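Local coordinates for protein putative fructose-aminoacid-6-phosphate deglycase (Bacillus subtilis, PDB 3EUA) that catalyses the conversion of a range of fructosamine 6-phosphates to glucose 6-phosphate and a free amino acid, at residues Ile39-Lys44 against Ser56-Ala61; Phe29-Gly34 against Ser76-Cys81; Met219-Ser224 against Leu318-Tyr323. One frame throughout, in Å; residues are numbered along the deposited sequence.

Contact 1 (Ile39-Lys44 against Ser56-Ala61); sequences IMYPSK and SDLYSA
Leu58 lays both methyl groups against Tyr41 and Met40. CD2 comes to the phenol ring, 3.7 Å from Tyr41 CE1, and the two side chains cross at about a right angle. The other branch, CD1, meets the same ring at Tyr41 CD1 and also lies against Met40, 3.9 Å from Met40 CB and near its carbonyl O. That carbonyl is not idle, since it accepts the backbone N-H of Lys44. Met40, a selenomethionine here, sends the rest of its chain away from Leu58 to pack on Phe30 and on Leu141 of helix 137-153. The packing joins helix 41-50 to strand 55-60, an outer strand, within this chain, of the parallel sheet of the first SIS domain; the helix and the strand follow one another in the chain, and the sheet has the layered alpha-beta-alpha build of the SIS fold. At the other end of the contact the link is polar. Lys44 starts with CG anti to the backbone N (chi1 170°) and bends at chi2, after which its amine grips Ser56 twice: NZ is 2.7 Å from Ser56 OG and 2.8 Å from Ser56 O. The amine stands well above the plane of that carbonyl, 50° out of it. Lys44 NZ also makes salt bridges to Asp48 of its own chain and to Asp57 of the second subunit, a pairing that the Asp57 of this chain returns to the neighbour's Lys44.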
loop_
_atom_site.group_PDB
_atom_site.type_symbol
_atom_site.label_atom_id
_atom_site.label_comp_id
_atom_site.label_asym_id
_atom_site.label_seq_id
_atom_site.Cartn_x
_atom_site.Cartn_y
_atom_site.Cartn_z
ATOM N N ILE A 39 -9.563 6.422 4.184
ATOM C CA ILE A 39 -9.607 7.483 5.200
ATOM C C ILE A 39 -8.707 7.193 6.394
ATOM O O ILE A 39 -8.468 8.068 7.206
ATOM C CB ILE A 39 -11.033 7.803 5.735
ATOM C CG1 ILE A 39 -11.547 6.739 6.730
ATOM C CG2 ILE A 39 -12.013 8.086 4.569
ATOM C CD1 ILE A 39 -12.760 7.264 7.541
HETATM N N MSE A 40 -8.224 5.962 6.517
HETATM C CA MSE A 40 -7.354 5.596 7.639
HETATM C C MSE A 40 -5.858 5.780 7.420
HETATM O O MSE A 40 -5.066 5.634 8.367
HETATM C CB MSE A 40 -7.613 4.157 8.045
HETATM C CG MSE A 40 -8.949 3.984 8.780
HETATM SE SE MSE A 40 -9.456 2.154 8.995
HETATM C CE MSE A 40 -11.243 2.541 9.549
ATOM N N TYR A 41 -5.457 6.095 6.187
ATOM C CA TYR A 41 -4.055 6.239 5.879
ATOM C C TYR A 41 -3.406 7.348 6.710
ATOM O O TYR A 41 -2.293 7.167 7.216
ATOM C CB TYR A 41 -3.812 6.441 4.378
ATOM C CG TYR A 41 -3.946 5.174 3.556
ATOM C CD1 TYR A 41 -5.096 4.397 3.591
ATOM C CD2 TYR A 41 -2.973 4.808 2.667
ATOM C CE1 TYR A 41 -5.221 3.256 2.802
ATOM C CE2 TYR A 41 -3.102 3.677 1.864
ATOM C CZ TYR A 41 -4.219 2.912 1.939
ATOM O OH TYR A 41 -4.356 1.780 1.157
ATOM N N PRO A 42 -4.065 8.504 6.851
ATOM C CA PRO A 42 -3.507 9.571 7.692
ATOM C C PRO A 42 -3.323 9.126 9.155
ATOM O O PRO A 42 -2.364 9.486 9.805
ATOM C CB PRO A 42 -4.568 10.655 7.617
ATOM C CG PRO A 42 -5.318 10.366 6.421
ATOM C CD PRO A 42 -5.300 8.930 6.189
ATOM N N SER A 43 -4.259 8.322 9.662
ATOM C CA SER A 43 -4.142 7.818 11.043
ATOM C C SER A 43 -2.940 6.894 11.214
ATOM O O SER A 43 -2.368 6.825 12.311
ATOM C CB SER A 43 -5.429 7.139 11.463
ATOM O OG SER A 43 -6.454 8.124 11.613
ATOM N N LYS A 44 -2.610 6.110 10.169
ATOM C CA LYS A 44 -1.413 5.253 10.199
ATOM C C LYS A 44 -0.189 6.171 10.240
ATOM O O LYS A 44 0.754 5.943 11.032
ATOM C CB LYS A 44 -1.427 4.246 9.025
ATOM C CG LYS A 44 -0.153 3.437 8.752
ATOM C CD LYS A 44 0.452 2.739 9.936
ATOM C CE LYS A 44 1.724 1.960 9.542
ATOM N NZ LYS A 44 2.518 1.487 10.716
ATOM N N SER A 56 1.195 -0.266 14.653
ATOM C CA SER A 56 0.033 0.024 13.815
ATOM C C SER A 56 0.140 -0.704 12.472
ATOM O O SER A 56 1.224 -0.755 11.865
ATOM C CB SER A 56 -0.114 1.534 13.546
ATOM O OG SER A 56 1.056 2.072 12.917
ATOM N N ASP A 57 -0.968 -1.302 12.033
ATOM C CA ASP A 57 -1.057 -1.940 10.730
ATOM C C ASP A 57 -2.410 -1.559 10.094
ATOM O O ASP A 57 -3.359 -1.191 10.781
ATOM C CB ASP A 57 -0.877 -3.459 10.796
ATOM C CG ASP A 57 0.570 -3.888 10.958
ATOM O OD1 ASP A 57 1.377 -3.635 10.052
ATOM O OD2 ASP A 57 0.889 -4.561 11.959
ATOM N N LEU A 58 -2.454 -1.595 8.771
ATOM C CA LEU A 58 -3.639 -1.242 8.020
ATOM C C LEU A 58 -3.890 -2.255 6.961
ATOM O O LEU A 58 -2.981 -2.595 6.210
ATOM C CB LEU A 58 -3.429 0.127 7.380
ATOM C CG LEU A 58 -4.583 0.806 6.623
ATOM C CD1 LEU A 58 -4.455 2.289 6.729
ATOM C CD2 LEU A 58 -4.657 0.434 5.159
ATOM N N TYR A 59 -5.118 -2.752 6.879
ATOM C CA TYR A 59 -5.466 -3.759 5.863
ATOM C C TYR A 59 -6.865 -3.574 5.379
ATOM O O TYR A 59 -7.708 -3.035 6.093
ATOM C CB TYR A 59 -5.429 -5.192 6.424
ATOM C CG TYR A 59 -4.142 -5.588 7.102
ATOM C CD1 TYR A 59 -3.018 -5.922 6.360
ATOM C CD2 TYR A 59 -4.053 -5.630 8.494
ATOM C CE1 TYR A 59 -1.823 -6.255 7.003
ATOM C CE2 TYR A 59 -2.871 -5.994 9.131
ATOM C CZ TYR A 59 -1.756 -6.296 8.385
ATOM O OH TYR A 59 -0.554 -6.623 9.012
ATOM N N SER A 60 -7.107 -4.037 4.167
ATOM C CA SER A 60 -8.436 -4.111 3.612
ATOM C C SER A 60 -9.079 -5.220 4.469
ATOM O O SER A 60 -8.366 -6.121 4.918
ATOM C CB SER A 60 -8.390 -4.497 2.136
ATOM O OG SER A 60 -9.694 -4.480 1.573
ATOM N N ALA A 61 -10.380 -5.161 4.723
ATOM C CA ALA A 61 -11.012 -6.112 5.676
ATOM C C ALA A 61 -10.851 -7.587 5.392
ATOM O O ALA A 61 -10.638 -8.370 6.312
ATOM C CB ALA A 61 -12.481 -5.796 5.842
#

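Contact 2 (Phe29-Gly34 against Ser76-Cys81); sequences FFVACG and SLVILC
Phe29 N gives its hydrogen to Leu77 O at 2.8 Å, the shortest of three backbone hydrogen bonds that tie these two strands. The next runs the other way, from Ile79 N to Phe29 O at 2.9 Å, and the third, from Val31 N to Ile79 O, is almost perfectly straight, with 179° at the hydrogen. Phe29 thus reaches both Leu77 and Ile79, which flank its partner Val78, as a parallel ladder requires; Val78 CA adds a C-H...O contact to the same Phe29 O. Strands 27-32 and 76-82 are neighbours in the middle of the parallel sheet of the first SIS domain, whose Rossmann-like layering puts helices on both faces. One face carries Phe29, Val31, Val78 and Leu80. There Val31 CG2 meets Val78 CG1 at 3.7 Å, the two valines crossing obliquely, while Leu80 CD2 lies 4.0 Å from Val31 CB, side by side with it. Helix 88-99 packs on this face, with Ala93 against Val31 and Leu80 and Ala97 against Val78. At the start of the strands, the ring of Phe29 presents its edge to Ser76: CE2 is 3.5 Å from OG, a hydroxyl that is hydrogen-bonded to Gly73 N. On the other face Phe30 and Ile79 point the same way, and CG of Phe30, anti to the carbonyl carbon (chi1 -65°), starts a ring whose CE1 comes to 3.8 Å from Ile79 CD1. Helix 137-153 closes over both, with Val145 on the phenylalanine and Leu141 and Ile144 on the isoleucine.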
loop_
_atom_site.group_PDB
_atom_site.type_symbol
_atom_site.label_atom_id
_atom_site.label_comp_id
_atom_site.label_asym_id
_atom_site.label_seq_id
_atom_site.Cartn_x
_atom_site.Cartn_y
_atom_site.Cartn_z
ATOM N N PHE A 29 -5.018 -1.949 14.715
ATOM C CA PHE A 29 -5.303 -2.416 13.358
ATOM C C PHE A 29 -6.371 -1.523 12.757
ATOM O O PHE A 29 -7.392 -1.357 13.359
ATOM C CB PHE A 29 -5.791 -3.883 13.340
ATOM C CG PHE A 29 -4.740 -4.886 13.743
ATOM C CD1 PHE A 29 -3.872 -5.425 12.811
ATOM C CD2 PHE A 29 -4.600 -5.282 15.056
ATOM C CE1 PHE A 29 -2.864 -6.331 13.184
ATOM C CE2 PHE A 29 -3.614 -6.204 15.419
ATOM C CZ PHE A 29 -2.766 -6.740 14.479
ATOM N N PHE A 30 -6.086 -0.902 11.609
ATOM C CA PHE A 30 -7.026 -0.076 10.857
ATOM C C PHE A 30 -7.643 -0.971 9.775
ATOM O O PHE A 30 -6.975 -1.341 8.820
ATOM C CB PHE A 30 -6.293 1.082 10.228
ATOM C CG PHE A 30 -5.716 2.018 11.229
ATOM C CD1 PHE A 30 -6.557 2.913 11.921
ATOM C CD2 PHE A 30 -4.347 2.028 11.484
ATOM C CE1 PHE A 30 -6.015 3.814 12.839
ATOM C CE2 PHE A 30 -3.809 2.882 12.403
ATOM C CZ PHE A 30 -4.651 3.792 13.077
ATOM N N VAL A 31 -8.903 -1.325 9.937
ATOM C CA VAL A 31 -9.545 -2.300 9.044
ATOM C C VAL A 31 -10.839 -1.827 8.415
ATOM O O VAL A 31 -11.832 -1.531 9.101
ATOM C CB VAL A 31 -9.820 -3.614 9.837
ATOM C CG1 VAL A 31 -10.322 -4.708 8.929
ATOM C CG2 VAL A 31 -8.556 -4.103 10.564
ATOM N N ALA A 32 -10.861 -1.792 7.096
ATOM C CA ALA A 32 -12.054 -1.352 6.363
ATOM C C ALA A 32 -11.860 -1.719 4.907
ATOM O O ALA A 32 -10.848 -2.333 4.568
ATOM C CB ALA A 32 -12.237 0.159 6.518
ATOM N N CYS A 33 -12.802 -1.309 4.050
ATOM C CA CYS A 33 -12.708 -1.540 2.630
ATOM C C CYS A 33 -12.822 -0.273 1.788
ATOM O O CYS A 33 -13.586 0.634 2.110
ATOM C CB CYS A 33 -13.802 -2.497 2.147
ATOM S SG CYS A 33 -13.724 -4.147 2.879
ATOM N N GLY A 34 -12.064 -0.252 0.701
ATOM C CA GLY A 34 -12.070 0.832 -0.272
ATOM C C GLY A 34 -11.945 2.224 0.311
ATOM O O GLY A 34 -10.977 2.514 0.997
ATOM N N SER A 76 -4.861 -6.039 21.417
ATOM C CA SER A 76 -5.096 -5.319 20.157
ATOM C C SER A 76 -6.322 -4.428 20.222
ATOM O O SER A 76 -7.292 -4.774 20.852
ATOM C CB SER A 76 -5.323 -6.310 18.990
ATOM O OG SER A 76 -4.208 -7.162 18.728
ATOM N N LEU A 77 -6.245 -3.298 19.517
ATOM C CA LEU A 77 -7.336 -2.387 19.304
ATOM C C LEU A 77 -7.576 -2.448 17.798
ATOM O O LEU A 77 -6.600 -2.291 17.019
ATOM C CB LEU A 77 -6.927 -0.968 19.633
ATOM C CG LEU A 77 -7.905 0.153 19.313
ATOM C CD1 LEU A 77 -9.223 -0.100 20.006
ATOM C CD2 LEU A 77 -7.299 1.527 19.702
ATOM N N VAL A 78 -8.813 -2.698 17.372
ATOM C CA VAL A 78 -9.128 -2.747 15.943
ATOM C C VAL A 78 -10.153 -1.644 15.672
ATOM O O VAL A 78 -11.188 -1.588 16.304
ATOM C CB VAL A 78 -9.593 -4.141 15.512
ATOM C CG1 VAL A 78 -9.918 -4.183 14.024
ATOM C CG2 VAL A 78 -8.503 -5.189 15.827
ATOM N N ILE A 79 -9.824 -0.743 14.760
ATOM C CA ILE A 79 -10.689 0.350 14.411
ATOM C C ILE A 79 -11.242 0.031 13.030
ATOM O O ILE A 79 -10.457 -0.154 12.080
ATOM C CB ILE A 79 -9.934 1.692 14.354
ATOM C CG1 ILE A 79 -9.336 2.050 15.716
ATOM C CG2 ILE A 79 -10.887 2.823 13.894
ATOM C CD1 ILE A 79 -8.448 3.254 15.700
ATOM N N LEU A 80 -12.571 -0.069 12.939
ATOM C CA LEU A 80 -13.242 -0.388 11.683
ATOM C C LEU A 80 -14.161 0.744 11.220
ATOM O O LEU A 80 -14.619 1.574 12.023
ATOM C CB LEU A 80 -14.022 -1.709 11.786
ATOM C CG LEU A 80 -13.220 -2.893 12.339
ATOM C CD1 LEU A 80 -13.576 -3.188 13.825
ATOM C CD2 LEU A 80 -13.450 -4.098 11.485
ATOM N N CYS A 81 -14.419 0.785 9.922
ATOM C CA CYS A 81 -15.307 1.789 9.372
ATOM C C CYS A 81 -16.077 1.244 8.179
ATOM O O CYS A 81 -15.515 0.536 7.339
ATOM C CB CYS A 81 -14.515 3.016 8.955
ATOM S SG CYS A 81 -15.593 4.327 8.359
#

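Contact 3 (Met219-Ser224 against Leu318-Tyr323); sequences MQWIHS and LSHRRY
Trp221 lies flat under the guanidinium of Arg322, the two planes only 8° apart. Arg322 CZ stands 3.8 Å from the centroid of the six-membered ring and nearly on its normal, a cation-pi stack. Arg322 CG lies between the backbone N and the carbonyl carbon (chi1 53°) and the chain runs extended to NE, which brings its aliphatic part along the indole, with CG 3.5 Å from Trp221 CZ2. Both polar ends are held by the second subunit: Trp221 NE1 and Arg322 NH2 bond to OE1 and O of its Glu238. At the far rim of the indole, Trp221 CH2 meets His320 NE2 at 3.5 Å, lying in the plane of the imidazole at its edge. An alanine in place of Trp221 would probably leave the Arg322 guanidinium without its flat support, freer to turn, and Glu238 of the second subunit without one of its donors. Met219, a selenomethionine, makes the other half of the contact. Its CB rests 3.7 Å from Leu318 CD2, and its CG lies over one face of the Arg321 guanidinium, the two side chains running side by side. That guanidinium is pinned by its own segment, NH1 bonding to Leu318 O at 2.7 Å and to His320 O at 3.0 Å, while NH2 makes a salt bridge to Glu218. The arrangement fastens the C-terminal tail after helix 288-313 onto the end of helix 205-220 in the second SIS domain, at the subunit interface.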
loop_
_atom_site.group_PDB
_atom_site.type_symbol
_atom_site.label_atom_id
_atom_site.label_comp_id
_atom_site.label_asym_id
_atom_site.label_seq_id
_atom_site.Cartn_x
_atom_site.Cartn_y
_atom_site.Cartn_z
HETATM N N MSE A 219 -16.838 5.711 -9.546
HETATM C CA MSE A 219 -17.909 6.682 -9.815
HETATM C C MSE A 219 -17.908 7.426 -11.133
HETATM O O MSE A 219 -18.811 8.208 -11.387
HETATM C CB MSE A 219 -17.904 7.681 -8.657
HETATM C CG MSE A 219 -18.006 7.013 -7.276
HETATM SE SE MSE A 219 -18.134 8.286 -5.763
HETATM C CE MSE A 219 -17.644 7.120 -4.245
ATOM N N GLN A 220 -16.905 7.184 -11.965
ATOM C CA GLN A 220 -16.801 7.824 -13.270
ATOM C C GLN A 220 -16.365 6.896 -14.373
ATOM O O GLN A 220 -16.468 7.259 -15.556
ATOM C CB GLN A 220 -15.791 9.000 -13.176
ATOM C CG GLN A 220 -16.257 10.171 -12.346
ATOM C CD GLN A 220 -17.423 10.897 -12.977
ATOM O OE1 GLN A 220 -17.261 11.628 -13.943
ATOM N NE2 GLN A 220 -18.605 10.708 -12.424
ATOM N N TRP A 221 -15.937 5.686 -14.026
ATOM C CA TRP A 221 -15.399 4.715 -14.981
ATOM C C TRP A 221 -14.239 5.316 -15.783
ATOM O O TRP A 221 -14.180 5.188 -16.993
ATOM C CB TRP A 221 -16.460 4.145 -15.921
ATOM C CG TRP A 221 -17.644 3.574 -15.238
ATOM C CD1 TRP A 221 -17.724 3.116 -13.952
ATOM C CD2 TRP A 221 -18.869 3.240 -15.855
ATOM N NE1 TRP A 221 -18.979 2.597 -13.708
ATOM C CE2 TRP A 221 -19.701 2.662 -14.867
ATOM C CE3 TRP A 221 -19.377 3.413 -17.155
ATOM C CZ2 TRP A 221 -21.009 2.245 -15.140
ATOM C CZ3 TRP A 221 -20.678 2.990 -17.419
ATOM C CH2 TRP A 221 -21.470 2.422 -16.409
ATOM N N ILE A 222 -13.350 6.020 -15.072
ATOM C CA ILE A 222 -12.144 6.605 -15.624
ATOM C C ILE A 222 -10.995 5.807 -15.038
ATOM O O ILE A 222 -10.952 5.607 -13.825
ATOM C CB ILE A 222 -12.023 8.079 -15.251
ATOM C CG1 ILE A 222 -13.143 8.870 -15.931
ATOM C CG2 ILE A 222 -10.704 8.626 -15.687
ATOM C CD1 ILE A 222 -13.198 10.301 -15.565
ATOM N N HIS A 223 -10.075 5.353 -15.886
ATOM C CA HIS A 223 -8.928 4.591 -15.398
ATOM C C HIS A 223 -8.083 5.468 -14.502
ATOM O O HIS A 223 -7.895 6.656 -14.792
ATOM C CB HIS A 223 -8.076 4.090 -16.554
ATOM C CG HIS A 223 -8.814 3.199 -17.503
ATOM N ND1 HIS A 223 -9.257 1.943 -17.152
ATOM C CD2 HIS A 223 -9.141 3.364 -18.807
ATOM C CE1 HIS A 223 -9.874 1.393 -18.180
ATOM N NE2 HIS A 223 -9.799 2.226 -19.207
ATOM N N SER A 224 -7.543 4.911 -13.419
ATOM C CA SER A 224 -6.640 5.704 -12.571
ATOM C C SER A 224 -5.640 4.773 -11.867
ATOM O O SER A 224 -5.630 3.544 -12.076
ATOM C CB SER A 224 -7.416 6.595 -11.589
ATOM O OG SER A 224 -6.602 7.615 -10.999
ATOM N N LEU A 318 -22.213 10.682 -9.900
ATOM C CA LEU A 318 -21.334 9.943 -8.981
ATOM C C LEU A 318 -22.000 8.748 -8.329
ATOM O O LEU A 318 -21.296 7.821 -7.895
ATOM C CB LEU A 318 -20.749 10.828 -7.880
ATOM C CG LEU A 318 -19.714 11.918 -8.230
ATOM C CD1 LEU A 318 -19.452 12.825 -7.052
ATOM C CD2 LEU A 318 -18.379 11.366 -8.747
ATOM N N SER A 319 -23.328 8.749 -8.275
ATOM C CA SER A 319 -24.100 7.633 -7.719
ATOM C C SER A 319 -24.285 6.475 -8.694
ATOM O O SER A 319 -24.716 5.394 -8.293
ATOM C CB SER A 319 -25.479 8.156 -7.286
ATOM O OG SER A 319 -26.078 8.857 -8.380
ATOM N N HIS A 320 -23.929 6.667 -9.961
ATOM C CA HIS A 320 -24.127 5.632 -10.960
ATOM C C HIS A 320 -23.217 4.423 -10.763
ATOM O O HIS A 320 -22.066 4.596 -10.401
ATOM C CB HIS A 320 -23.926 6.213 -12.350
ATOM C CG HIS A 320 -24.281 5.252 -13.433
ATOM N ND1 HIS A 320 -25.585 4.958 -13.761
ATOM C CD2 HIS A 320 -23.505 4.503 -14.247
ATOM C CE1 HIS A 320 -25.597 4.078 -14.751
ATOM N NE2 HIS A 320 -24.347 3.773 -15.055
ATOM N N ARG A 321 -23.766 3.214 -10.950
ATOM C CA ARG A 321 -23.029 1.970 -10.837
ATOM C C ARG A 321 -23.606 0.977 -11.821
ATOM O O ARG A 321 -24.802 1.051 -12.176
ATOM C CB ARG A 321 -23.172 1.344 -9.445
ATOM C CG ARG A 321 -22.620 2.157 -8.270
ATOM C CD ARG A 321 -21.093 2.348 -8.276
ATOM N NE ARG A 321 -20.693 2.967 -6.998
ATOM C CZ ARG A 321 -20.837 4.248 -6.672
ATOM N NH1 ARG A 321 -21.361 5.132 -7.518
ATOM N NH2 ARG A 321 -20.460 4.679 -5.470
ATOM N N ARG A 322 -22.777 0.044 -12.267
ATOM C CA ARG A 322 -23.232 -1.023 -13.122
ATOM C C ARG A 322 -23.145 -2.343 -12.400
ATOM O O ARG A 322 -23.842 -3.251 -12.762
ATOM C CB ARG A 322 -22.469 -1.066 -14.426
ATOM C CG ARG A 322 -20.993 -1.114 -14.349
ATOM C CD ARG A 322 -20.478 -1.116 -15.756
ATOM N NE ARG A 322 -19.065 -0.804 -15.828
ATOM C CZ ARG A 322 -18.464 -0.455 -16.962
ATOM N NH1 ARG A 322 -19.151 -0.361 -18.099
ATOM N NH2 ARG A 322 -17.179 -0.145 -16.965
ATOM N N TYR A 323 -22.338 -2.419 -11.335
ATOM C CA TYR A 323 -22.167 -3.676 -10.596
ATOM C C TYR A 323 -22.543 -3.555 -9.130
ATOM O O TYR A 323 -23.356 -4.358 -8.635
ATOM C CB TYR A 323 -20.727 -4.204 -10.722
ATOM C CG TYR A 323 -20.210 -4.261 -12.157
ATOM C CD1 TYR A 323 -20.985 -4.809 -13.170
ATOM C CD2 TYR A 323 -18.926 -3.824 -12.486
ATOM C CE1 TYR A 323 -20.525 -4.890 -14.475
ATOM C CE2 TYR A 323 -18.458 -3.900 -13.814
ATOM C CZ TYR A 323 -19.267 -4.430 -14.791
ATOM O OH TYR A 323 -18.821 -4.528 -16.095
#

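In the fold
Contacts 1 and 2 belong to one sheet, and contact 3 to the other half of the chain. Strand 55-60 of contact 1 lies beside strand 27-32 of contact 2, which in turn lies beside strand 76-82; the centres of contacts 1 and 2 are about 7 Å apart, and Met40 of contact 1 bridges them by packing on Cys81 of contact 2. Along the chain both segments of contact 1 fall between those of contact 2. Contact 3 comes later, its centre about 24 and 25 Å from those of the first two, with no touch. All three reach the second subunit, so both halves of the chain take part in the dimer, part of a homooctamer.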